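Local coordinates for putative aspartate aminotransferase (Thermus thermophilus, PDB 1IUG), which probably catalyses pyridoxal 5'-phosphate-dependent transamination, with aspartate and 2-oxoglutarate among the likely substrates, as a class-V aminotransferase, at residues A[12-16]-A[241-245]; A[267-273]-A[341-345]; A[272-276]-A[286-290]. All coordinates share one frame. Residue numbers count along the deposited sequence, not the author numbering.

Interaction 1: A[12-16]-A[241-245]; sequences LHPKA and AVLEE
The N-terminal turn of helix 14-21 docks on the last turns of helix 233-246, a helix-to-helix surface contact of the class-V aminotransferase fold, with 287 Å² buried in all. His13 is the N-cap residue: it keeps an extended backbone (phi/psi -72/139), and its O accepts a 2.9 Å bond from Ala16 N as the chain enters the helix at Pro14. Residues 241-245 are helical throughout. The backbones come nearest at Lys15 and Ala241, with CA atoms 6.1 Å apart, and their CB atoms meet at 4.2 Å. His13 is t at chi1 (-173°), which extends the ring toward the other helix; its CB lies 3.9 Å from CG2 of Val242, itself t at chi1. Val242 also touches Met188, whose backbone hydrogen-bonds that of His13, so the loop around Met188 borders both segments. Glu245, t at chi1 and chi2, extends outward from its helix, presenting the carboxylate to His13 and Lys15. Lys15 bends through m,m before a t chi3, and its chi4 is eclipsed near 0°. This brings Lys15 NZ to 2.9 Å from Glu245 OE2, a salt bridge whose hydrogen bond is weak. Glu245 OE1 approaches the edge of the imidazole, 3.1 Å from His13 CE1.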
ATOM      1  N   LEU A  12       0.289  -8.934 -16.883  1.00 25.96           N
ATOM      2  CA  LEU A  12       0.531  -9.875 -15.796  1.00 27.50           C
ATOM      3  C   LEU A  12       0.993 -11.277 -16.170  1.00 28.43           C
ATOM      4  O   LEU A  12       0.549 -11.865 -17.155  1.00 28.15           O
ATOM      5  CB  LEU A  12      -0.699  -9.973 -14.890  1.00 28.14           C
ATOM      6  CG  LEU A  12      -1.157  -8.696 -14.182  1.00 31.04           C
ATOM      7  CD1 LEU A  12      -2.318  -9.031 -13.248  1.00 31.35           C
ATOM      8  CD2 LEU A  12      -0.000  -8.071 -13.402  1.00 27.28           C
ATOM      9  N   HIS A  13       1.904 -11.799 -15.360  1.00 30.38           N
ATOM     10  CA  HIS A  13       2.422 -13.143 -15.550  1.00 34.04           C
ATOM     11  C   HIS A  13       1.298 -14.105 -15.143  1.00 34.08           C
ATOM     12  O   HIS A  13       0.577 -13.847 -14.177  1.00 34.19           O
ATOM     13  CB  HIS A  13       3.649 -13.354 -14.658  1.00 35.46           C
ATOM     14  CG  HIS A  13       4.366 -14.644 -14.906  1.00 38.41           C
ATOM     15  ND1 HIS A  13       5.575 -14.708 -15.564  1.00 40.46           N
ATOM     16  CD2 HIS A  13       4.042 -15.921 -14.589  1.00 38.89           C
ATOM     17  CE1 HIS A  13       5.965 -15.967 -15.642  1.00 41.67           C
ATOM     18  NE2 HIS A  13       5.053 -16.723 -15.059  1.00 41.48           N
ATOM     19  N   PRO A  14       1.106 -15.196 -15.906  1.00 33.78           N
ATOM     20  CA  PRO A  14       0.070 -16.200 -15.634  1.00 34.45           C
ATOM     21  C   PRO A  14       0.053 -16.715 -14.185  1.00 33.81           C
ATOM     22  O   PRO A  14      -1.017 -16.931 -13.615  1.00 33.76           O
ATOM     23  CB  PRO A  14       0.408 -17.303 -16.634  1.00 33.05           C
ATOM     24  CG  PRO A  14       0.886 -16.513 -17.812  1.00 33.56           C
ATOM     25  CD  PRO A  14       1.809 -15.504 -17.166  1.00 33.22           C
ATOM     26  N   LYS A  15       1.232 -16.887 -13.591  1.00 34.56           N
ATOM     27  CA  LYS A  15       1.342 -17.355 -12.207  1.00 36.11           C
ATOM     28  C   LYS A  15       0.746 -16.350 -11.213  1.00 35.57           C
ATOM     29  O   LYS A  15       0.279 -16.731 -10.139  1.00 33.78           O
ATOM     30  CB  LYS A  15       2.806 -17.627 -11.841  1.00 38.44           C
ATOM     31  CG  LYS A  15       3.349 -18.991 -12.271  1.00 41.98           C
ATOM     32  CD  LYS A  15       2.561 -20.126 -11.628  1.00 46.72           C
ATOM     33  CE  LYS A  15       3.074 -21.513 -12.018  1.00 49.61           C
ATOM     34  NZ  LYS A  15       4.243 -21.502 -12.943  1.00 52.06           N
ATOM     35  N   ALA A  16       0.769 -15.070 -11.578  1.00 34.97           N
ATOM     36  CA  ALA A  16       0.234 -14.012 -10.722  1.00 35.73           C
ATOM     37  C   ALA A  16      -1.290 -14.091 -10.633  1.00 35.69           C
ATOM     38  O   ALA A  16      -1.863 -13.943  -9.552  1.00 34.11           O
ATOM     39  CB  ALA A  16       0.680 -12.630 -11.233  1.00 34.50           C
ATOM     40  N   ALA A 241       5.477 -16.550  -6.319  1.00 27.91           N
ATOM     41  CA  ALA A 241       5.219 -17.444  -7.452  1.00 29.29           C
ATOM     42  C   ALA A 241       6.019 -17.073  -8.704  1.00 29.65           C
ATOM     43  O   ALA A 241       6.565 -17.947  -9.377  1.00 31.56           O
ATOM     44  CB  ALA A 241       3.728 -17.464  -7.774  1.00 28.65           C
ATOM     45  N   VAL A 242       6.077 -15.781  -9.023  1.00 29.02           N
ATOM     46  CA  VAL A 242       6.822 -15.318 -10.192  1.00 28.15           C
ATOM     47  C   VAL A 242       8.327 -15.502 -10.003  1.00 27.54           C
ATOM     48  O   VAL A 242       9.011 -16.008 -10.896  1.00 26.20           O
ATOM     49  CB  VAL A 242       6.510 -13.832 -10.524  1.00 28.73           C
ATOM     50  CG1 VAL A 242       7.496 -13.293 -11.547  1.00 29.93           C
ATOM     51  CG2 VAL A 242       5.097 -13.709 -11.070  1.00 29.49           C
ATOM     52  N   LEU A 243       8.839 -15.096  -8.845  1.00 26.73           N
ATOM     53  CA  LEU A 243      10.265 -15.228  -8.565  1.00 30.13           C
ATOM     54  C   LEU A 243      10.721 -16.682  -8.588  1.00 32.14           C
ATOM     55  O   LEU A 243      11.830 -16.975  -9.026  1.00 32.40           O
ATOM     56  CB  LEU A 243      10.631 -14.575  -7.230  1.00 28.35           C
ATOM     57  CG  LEU A 243      10.630 -13.042  -7.227  1.00 30.47           C
ATOM     58  CD1 LEU A 243      10.871 -12.525  -5.821  1.00 26.82           C
ATOM     59  CD2 LEU A 243      11.688 -12.515  -8.191  1.00 29.55           C
ATOM     60  N   GLU A 244       9.862 -17.590  -8.131  1.00 34.68           N
ATOM     61  CA  GLU A 244      10.189 -19.014  -8.127  1.00 38.92           C
ATOM     62  C   GLU A 244      10.418 -19.552  -9.535  1.00 38.08           C
ATOM     63  O   GLU A 244      11.247 -20.435  -9.736  1.00 37.70           O
ATOM     64  CB  GLU A 244       9.087 -19.831  -7.445  1.00 41.51           C
ATOM     65  CG  GLU A 244       9.235 -19.930  -5.939  1.00 49.25           C
ATOM     66  CD  GLU A 244       8.094 -20.688  -5.288  1.00 53.67           C
ATOM     67  OE1 GLU A 244       7.464 -20.129  -4.363  1.00 55.87           O
ATOM     68  OE2 GLU A 244       7.832 -21.841  -5.694  1.00 55.95           O
ATOM     69  N   GLU A 245       9.686 -19.010 -10.505  1.00 38.99           N
ATOM     70  CA  GLU A 245       9.816 -19.445 -11.890  1.00 39.09           C
ATOM     71  C   GLU A 245      10.928 -18.730 -12.660  1.00 37.45           C
ATOM     72  O   GLU A 245      11.647 -19.355 -13.440  1.00 36.60           O
ATOM     73  CB  GLU A 245       8.489 -19.267 -12.633  1.00 42.77           C
ATOM     74  CG  GLU A 245       8.511 -19.870 -14.036  1.00 49.89           C
ATOM     75  CD  GLU A 245       7.264 -19.564 -14.841  1.00 54.24           C
ATOM     76  OE1 GLU A 245       7.362 -18.765 -15.799  1.00 56.29           O
ATOM     77  OE2 GLU A 245       6.194 -20.131 -14.527  1.00 56.48           O
TER

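Interaction 2: A[267-273]-A[341-345]; sequences VGEEGGL and FREVL
Val267, Arg342 and Leu345 carry most of this contact between the C-terminal end of helix 250-270 and helix 331-348, which buries 358 Å² in total. Nearest CA pairs are Val267 with Arg342 (6.7 Å) and Gly271 with Leu345 (6.6 Å). Val267, t at chi1, contributes the largest area: its CG1 packs at 3.5 Å against both Phe341 CD2 and Arg342 CD, while its CG2 lies over one face of the guanidinium. Arg342 leaves its helix sideways, then curls through m,m so that NE comes 2.9 Å from Glu270 OE2, a salt bridge with a weak hydrogen bond (N-H...O angle 126°). Leu345, with chi1 off-well at -106°, inserts CD2 3.6 Å from Val267 O and 4.0 Å from Gly271 CA. A CB on Gly271 would clash with that methyl, at 2.5 Å. The first helix ends in a Schellman motif: Gly272 has phi/psi 88/12, Leu273 N bonds to Gly268 O (2.9 Å) and Gly272 N to Glu269 O (3.0 Å). The chain thereby turns Leu273 inward, its CD1 3.9 Å from Phe341 CZ and 4.2 Å from Leu345 CD1. Strand 320-323 adjoins this cluster through Phe321, which touches Leu273 and Phe341, while helix 295-303 meets Val344 of helix 331-348.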
ATOM      1  N   VAL A 267      12.892  -1.220 -34.934  1.00 34.97           N
ATOM      2  CA  VAL A 267      11.755  -0.836 -35.769  1.00 35.27           C
ATOM      3  C   VAL A 267      11.607   0.681 -35.873  1.00 36.55           C
ATOM      4  O   VAL A 267      11.366   1.213 -36.958  1.00 35.99           O
ATOM      5  CB  VAL A 267      10.441  -1.441 -35.226  1.00 34.35           C
ATOM      6  CG1 VAL A 267       9.248  -0.930 -36.019  1.00 35.47           C
ATOM      7  CG2 VAL A 267      10.505  -2.959 -35.282  1.00 34.62           C
ATOM      8  N   GLY A 268      11.745   1.369 -34.742  1.00 37.39           N
ATOM      9  CA  GLY A 268      11.621   2.816 -34.726  1.00 40.42           C
ATOM     10  C   GLY A 268      12.709   3.522 -35.516  1.00 43.75           C
ATOM     11  O   GLY A 268      12.429   4.462 -36.262  1.00 42.72           O
ATOM     12  N   GLU A 269      13.949   3.063 -35.360  1.00 45.71           N
ATOM     13  CA  GLU A 269      15.086   3.652 -36.056  1.00 49.47           C
ATOM     14  C   GLU A 269      15.013   3.484 -37.572  1.00 50.74           C
ATOM     15  O   GLU A 269      15.343   4.411 -38.310  1.00 50.52           O
ATOM     16  CB  GLU A 269      16.397   3.090 -35.511  1.00 51.37           C
ATOM     17  CG  GLU A 269      16.682   3.523 -34.080  1.00 55.44           C
ATOM     18  CD  GLU A 269      17.951   2.915 -33.510  1.00 58.47           C
ATOM     19  OE1 GLU A 269      18.259   1.742 -33.825  1.00 59.65           O
ATOM     20  OE2 GLU A 269      18.640   3.613 -32.737  1.00 60.33           O
ATOM     21  N   GLU A 270      14.578   2.314 -38.037  1.00 52.03           N
ATOM     22  CA  GLU A 270      14.452   2.086 -39.474  1.00 53.53           C
ATOM     23  C   GLU A 270      13.311   2.953 -40.019  1.00 52.28           C
ATOM     24  O   GLU A 270      13.281   3.280 -41.205  1.00 53.80           O
ATOM     25  CB  GLU A 270      14.199   0.606 -39.790  1.00 56.38           C
ATOM     26  CG  GLU A 270      12.848   0.081 -39.332  1.00 62.21           C
ATOM     27  CD  GLU A 270      12.487  -1.267 -39.941  1.00 65.09           C
ATOM     28  OE1 GLU A 270      13.348  -2.175 -39.961  1.00 66.48           O
ATOM     29  OE2 GLU A 270      11.331  -1.414 -40.393  1.00 65.82           O
ATOM     30  N   GLY A 271      12.387   3.328 -39.137  1.00 49.90           N
ATOM     31  CA  GLY A 271      11.269   4.171 -39.524  1.00 48.20           C
ATOM     32  C   GLY A 271      11.614   5.650 -39.454  1.00 47.65           C
ATOM     33  O   GLY A 271      10.754   6.506 -39.668  1.00 48.48           O
ATOM     34  N   GLY A 272      12.867   5.951 -39.115  1.00 46.71           N
ATOM     35  CA  GLY A 272      13.317   7.329 -39.036  1.00 45.59           C
ATOM     36  C   GLY A 272      13.138   8.058 -37.715  1.00 44.77           C
ATOM     37  O   GLY A 272      13.305   9.277 -37.666  1.00 44.20           O
ATOM     38  N   LEU A 273      12.807   7.334 -36.648  1.00 43.60           N
ATOM     39  CA  LEU A 273      12.622   7.957 -35.339  1.00 42.49           C
ATOM     40  C   LEU A 273      13.949   8.091 -34.612  1.00 42.40           C
ATOM     41  O   LEU A 273      14.863   7.292 -34.815  1.00 42.15           O
ATOM     42  CB  LEU A 273      11.653   7.150 -34.475  1.00 42.76           C
ATOM     43  CG  LEU A 273      10.272   6.823 -35.038  1.00 42.68           C
ATOM     44  CD1 LEU A 273       9.450   6.160 -33.951  1.00 42.41           C
ATOM     45  CD2 LEU A 273       9.584   8.080 -35.530  1.00 40.10           C
ATOM     46  N   PHE A 341       3.928  -1.982 -34.607  1.00 34.42           N
ATOM     47  CA  PHE A 341       4.707  -0.755 -34.597  1.00 35.66           C
ATOM     48  C   PHE A 341       4.984  -0.361 -36.054  1.00 35.89           C
ATOM     49  O   PHE A 341       4.877   0.810 -36.404  1.00 33.43           O
ATOM     50  CB  PHE A 341       6.004  -0.966 -33.802  1.00 34.67           C
ATOM     51  CG  PHE A 341       6.732   0.308 -33.453  1.00 35.02           C
ATOM     52  CD1 PHE A 341       6.128   1.555 -33.619  1.00 33.97           C
ATOM     53  CD2 PHE A 341       8.037   0.259 -32.969  1.00 35.71           C
ATOM     54  CE1 PHE A 341       6.811   2.728 -33.314  1.00 33.15           C
ATOM     55  CE2 PHE A 341       8.730   1.436 -32.659  1.00 35.41           C
ATOM     56  CZ  PHE A 341       8.113   2.670 -32.835  1.00 33.13           C
ATOM     57  N   ARG A 342       5.287  -1.350 -36.897  1.00 38.50           N
ATOM     58  CA  ARG A 342       5.534  -1.109 -38.321  1.00 42.14           C
ATOM     59  C   ARG A 342       4.311  -0.423 -38.921  1.00 42.13           C
ATOM     60  O   ARG A 342       4.427   0.615 -39.562  1.00 41.69           O
ATOM     61  CB  ARG A 342       5.734  -2.422 -39.088  1.00 46.59           C
ATOM     62  CG  ARG A 342       6.985  -3.222 -38.782  1.00 52.18           C
ATOM     63  CD  ARG A 342       8.255  -2.446 -39.071  1.00 57.27           C
ATOM     64  NE  ARG A 342       9.364  -3.291 -39.530  1.00 61.57           N
ATOM     65  CZ  ARG A 342       9.757  -4.436 -38.972  1.00 62.83           C
ATOM     66  NH1 ARG A 342       9.139  -4.932 -37.906  1.00 64.49           N
ATOM     67  NH2 ARG A 342      10.794  -5.085 -39.481  1.00 65.01           N
ATOM     68  N   GLU A 343       3.139  -1.015 -38.694  1.00 42.30           N
ATOM     69  CA  GLU A 343       1.879  -0.487 -39.215  1.00 42.68           C
ATOM     70  C   GLU A 343       1.578   0.944 -38.782  1.00 42.43           C
ATOM     71  O   GLU A 343       1.112   1.748 -39.586  1.00 41.53           O
ATOM     72  CB  GLU A 343       0.715  -1.406 -38.835  1.00 42.99           C
ATOM     73  CG  GLU A 343       0.829  -2.807 -39.421  1.00 44.81           C
ATOM     74  CD  GLU A 343      -0.421  -3.654 -39.221  1.00 45.79           C
ATOM     75  OE1 GLU A 343      -1.378  -3.182 -38.571  1.00 44.54           O
ATOM     76  OE2 GLU A 343      -0.439  -4.800 -39.725  1.00 46.92           O
ATOM     77  N   VAL A 344       1.831   1.251 -37.512  1.00 42.22           N
ATOM     78  CA  VAL A 344       1.594   2.594 -36.984  1.00 42.71           C
ATOM     79  C   VAL A 344       2.521   3.599 -37.668  1.00 44.44           C
ATOM     80  O   VAL A 344       2.132   4.737 -37.929  1.00 43.08           O
ATOM     81  CB  VAL A 344       1.806   2.642 -35.450  1.00 41.92           C
ATOM     82  CG1 VAL A 344       1.743   4.074 -34.942  1.00 40.94           C
ATOM     83  CG2 VAL A 344       0.748   1.804 -34.756  1.00 41.74           C
ATOM     84  N   LEU A 345       3.739   3.156 -37.970  1.00 45.64           N
ATOM     85  CA  LEU A 345       4.733   3.988 -38.632  1.00 48.18           C
ATOM     86  C   LEU A 345       4.323   4.307 -40.076  1.00 50.16           C
ATOM     87  O   LEU A 345       4.429   5.452 -40.517  1.00 50.09           O
ATOM     88  CB  LEU A 345       6.101   3.296 -38.591  1.00 47.27           C
ATOM     89  CG  LEU A 345       7.153   3.844 -37.619  1.00 47.42           C
ATOM     90  CD1 LEU A 345       6.519   4.330 -36.332  1.00 47.18           C
ATOM     91  CD2 LEU A 345       8.201   2.783 -37.343  1.00 46.58           C
TER

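Interaction 3: A[272-276]-A[286-290]; sequences GLRPV and AFYLP
Two direct backbone hydrogen bonds set the register: Tyr288 N donates to Arg274 O (2.9 Å, N-H...O 165°), and Val276 N donates to Ala286 O (3.2 Å, 153°). Between them Pro275 and Phe287 form an antiparallel non-hydrogen-bonded pair, CA atoms 4.7 Å apart, with diverging side chains, whereas Arg274 and Tyr288 have their CA atoms 5.5 Å apart. Beyond the direct bonds a water bridges the chains, accepting from Arg274 N at 2.8 Å and donating to Tyr288 O at 2.7 Å. The segment directions are 135° apart, well short of strictly antiparallel. This is a beta hairpin of the short, weakly bonded strand 274-275 and strand 285-288, at one end of a five-stranded mixed sheet; strand 274-275 is outermost within the chain, and strand 285-288 continues into the sheet through the Phe287-Phe321 backbone bonding. Two CH-pi contacts follow. Leu273 CD1 sits over one face of the Phe287 ring, 4.2 Å from its centroid and 25° off the normal; Val276 CG2 sits over the Tyr288 ring, 4.0 Å and 13°. Phe287 and Tyr288 are both m at chi1, with chi2 near 105-110°. Purely apolar contacts join Leu273 CB to Phe287 CD2 (3.8 Å), Leu273 CD2 to Pro290 CG (3.4 Å) and Val276 CG2 to Ala286 CB (3.9 Å). Ala286 also touches Arg322, a predicted substrate-binding residue, their side chains about 4 Å apart.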
ATOM      1  N   GLY A 272      12.867   5.951 -39.115  1.00 46.71           N
ATOM      2  CA  GLY A 272      13.317   7.329 -39.036  1.00 45.59           C
ATOM      3  C   GLY A 272      13.138   8.058 -37.715  1.00 44.77           C
ATOM      4  O   GLY A 272      13.305   9.277 -37.666  1.00 44.20           O
ATOM      5  N   LEU A 273      12.807   7.334 -36.648  1.00 43.60           N
ATOM      6  CA  LEU A 273      12.622   7.957 -35.339  1.00 42.49           C
ATOM      7  C   LEU A 273      13.949   8.091 -34.612  1.00 42.40           C
ATOM      8  O   LEU A 273      14.863   7.292 -34.815  1.00 42.15           O
ATOM      9  CB  LEU A 273      11.653   7.150 -34.475  1.00 42.76           C
ATOM     10  CG  LEU A 273      10.272   6.823 -35.038  1.00 42.68           C
ATOM     11  CD1 LEU A 273       9.450   6.160 -33.951  1.00 42.41           C
ATOM     12  CD2 LEU A 273       9.584   8.080 -35.530  1.00 40.10           C
ATOM     13  N   ARG A 274      14.041   9.095 -33.748  1.00 42.59           N
ATOM     14  CA  ARG A 274      15.254   9.346 -32.984  1.00 43.40           C
ATOM     15  C   ARG A 274      15.094   8.955 -31.517  1.00 41.22           C
ATOM     16  O   ARG A 274      14.154   9.391 -30.853  1.00 39.77           O
ATOM     17  CB  ARG A 274      15.642  10.828 -33.084  1.00 47.55           C
ATOM     18  CG  ARG A 274      17.004  11.075 -33.716  1.00 54.47           C
ATOM     19  CD  ARG A 274      18.110  10.406 -32.907  1.00 60.63           C
ATOM     20  NE  ARG A 274      19.353  10.258 -33.659  1.00 64.73           N
ATOM     21  CZ  ARG A 274      20.341   9.431 -33.319  1.00 67.34           C
ATOM     22  NH1 ARG A 274      20.240   8.674 -32.232  1.00 67.89           N
ATOM     23  NH2 ARG A 274      21.426   9.347 -34.079  1.00 68.96           N
ATOM     24  N   PRO A 275      15.991   8.088 -31.009  1.00 39.89           N
ATOM     25  CA  PRO A 275      15.971   7.629 -29.614  1.00 38.94           C
ATOM     26  C   PRO A 275      16.237   8.790 -28.658  1.00 37.59           C
ATOM     27  O   PRO A 275      16.972   9.720 -28.990  1.00 38.70           O
ATOM     28  CB  PRO A 275      17.124   6.623 -29.572  1.00 38.75           C
ATOM     29  CG  PRO A 275      17.135   6.072 -30.952  1.00 41.02           C
ATOM     30  CD  PRO A 275      16.970   7.314 -31.792  1.00 39.48           C
ATOM     31  N   VAL A 276      15.642   8.730 -27.471  1.00 36.00           N
ATOM     32  CA  VAL A 276      15.819   9.779 -26.472  1.00 35.05           C
ATOM     33  C   VAL A 276      17.105   9.651 -25.645  1.00 35.27           C
ATOM     34  O   VAL A 276      17.850  10.619 -25.511  1.00 35.84           O
ATOM     35  CB  VAL A 276      14.592   9.871 -25.530  1.00 32.81           C
ATOM     36  CG1 VAL A 276      14.812  10.928 -24.462  1.00 31.78           C
ATOM     37  CG2 VAL A 276      13.349  10.188 -26.330  1.00 31.53           C
ATOM     38  N   ALA A 286      12.117   4.697 -25.701  1.00 33.07           N
ATOM     39  CA  ALA A 286      11.627   6.066 -25.821  1.00 33.41           C
ATOM     40  C   ALA A 286      12.022   6.694 -27.153  1.00 34.22           C
ATOM     41  O   ALA A 286      13.179   6.615 -27.566  1.00 33.63           O
ATOM     42  CB  ALA A 286      12.139   6.908 -24.660  1.00 34.09           C
ATOM     43  N   PHE A 287      11.051   7.324 -27.812  1.00 33.80           N
ATOM     44  CA  PHE A 287      11.280   7.959 -29.107  1.00 33.09           C
ATOM     45  C   PHE A 287      10.812   9.403 -29.171  1.00 33.76           C
ATOM     46  O   PHE A 287       9.816   9.774 -28.546  1.00 32.07           O
ATOM     47  CB  PHE A 287      10.544   7.202 -30.219  1.00 32.56           C
ATOM     48  CG  PHE A 287      10.994   5.785 -30.403  1.00 33.39           C
ATOM     49  CD1 PHE A 287      10.202   4.732 -29.956  1.00 33.20           C
ATOM     50  CD2 PHE A 287      12.193   5.501 -31.042  1.00 32.87           C
ATOM     51  CE1 PHE A 287      10.601   3.411 -30.144  1.00 35.91           C
ATOM     52  CE2 PHE A 287      12.602   4.186 -31.237  1.00 35.75           C
ATOM     53  CZ  PHE A 287      11.804   3.136 -30.786  1.00 35.92           C
ATOM     54  N   TYR A 288      11.532  10.212 -29.942  1.00 35.12           N
ATOM     55  CA  TYR A 288      11.146  11.602 -30.154  1.00 37.09           C
ATOM     56  C   TYR A 288      10.099  11.560 -31.264  1.00 37.26           C
ATOM     57  O   TYR A 288      10.256  10.822 -32.243  1.00 35.02           O
ATOM     58  CB  TYR A 288      12.338  12.449 -30.622  1.00 36.35           C
ATOM     59  CG  TYR A 288      13.218  12.960 -29.508  1.00 37.92           C
ATOM     60  CD1 TYR A 288      14.511  12.467 -29.332  1.00 37.09           C
ATOM     61  CD2 TYR A 288      12.762  13.945 -28.632  1.00 38.28           C
ATOM     62  CE1 TYR A 288      15.332  12.942 -28.311  1.00 36.88           C
ATOM     63  CE2 TYR A 288      13.574  14.427 -27.605  1.00 39.17           C
ATOM     64  CZ  TYR A 288      14.858  13.919 -27.453  1.00 38.58           C
ATOM     65  OH  TYR A 288      15.661  14.384 -26.438  1.00 40.34           O
ATOM     66  N   LEU A 289       9.010  12.299 -31.084  1.00 39.11           N
ATOM     67  CA  LEU A 289       7.952  12.357 -32.086  1.00 42.87           C
ATOM     68  C   LEU A 289       8.471  13.020 -33.359  1.00 45.63           C
ATOM     69  O   LEU A 289       9.257  13.967 -33.298  1.00 44.79           O
ATOM     70  CB  LEU A 289       6.757  13.159 -31.557  1.00 42.21           C
ATOM     71  CG  LEU A 289       5.770  12.463 -30.620  1.00 40.65           C
ATOM     72  CD1 LEU A 289       4.845  13.493 -30.002  1.00 41.47           C
ATOM     73  CD2 LEU A 289       4.976  11.418 -31.385  1.00 38.29           C
ATOM     74  N   PRO A 290       8.075  12.498 -34.533  1.00 49.55           N
ATOM     75  CA  PRO A 290       8.520  13.077 -35.804  1.00 52.02           C
ATOM     76  C   PRO A 290       7.988  14.503 -35.925  1.00 54.56           C
ATOM     77  O   PRO A 290       6.997  14.865 -35.281  1.00 55.22           O
ATOM     78  CB  PRO A 290       7.873  12.163 -36.843  1.00 52.34           C
ATOM     79  CG  PRO A 290       7.765  10.855 -36.130  1.00 52.19           C
ATOM     80  CD  PRO A 290       7.298  11.267 -34.761  1.00 50.37           C
TER
HETATM   81  O   HOH W   1      12.097  11.136 -34.163  1.00 34.52           O

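How the interactions relate
Interactions 2 and 3 are continuous: their centres are 9 Å apart and they share Gly272 and Leu273, where helix 250-270 passes into strand 274-275. Packing also joins them directly, with Phe341 CE2 3.7 Å from Phe287 CE1 and Gly268 CA 3.9 Å from Phe287 CE2. Of these two, interaction 3 lies closer to the predicted substrate-binding Arg322, at about 4 Å between its side chain and that of Ala286, against about 10 Å from the Phe341 side chain. Interaction 1 stands apart, its nearest atoms about 19 Å from interaction 2 and 20 Å from interaction 3, away from the annotated sites. The chain connects it with interaction 2 through consecutive helices 233-246 and 250-270.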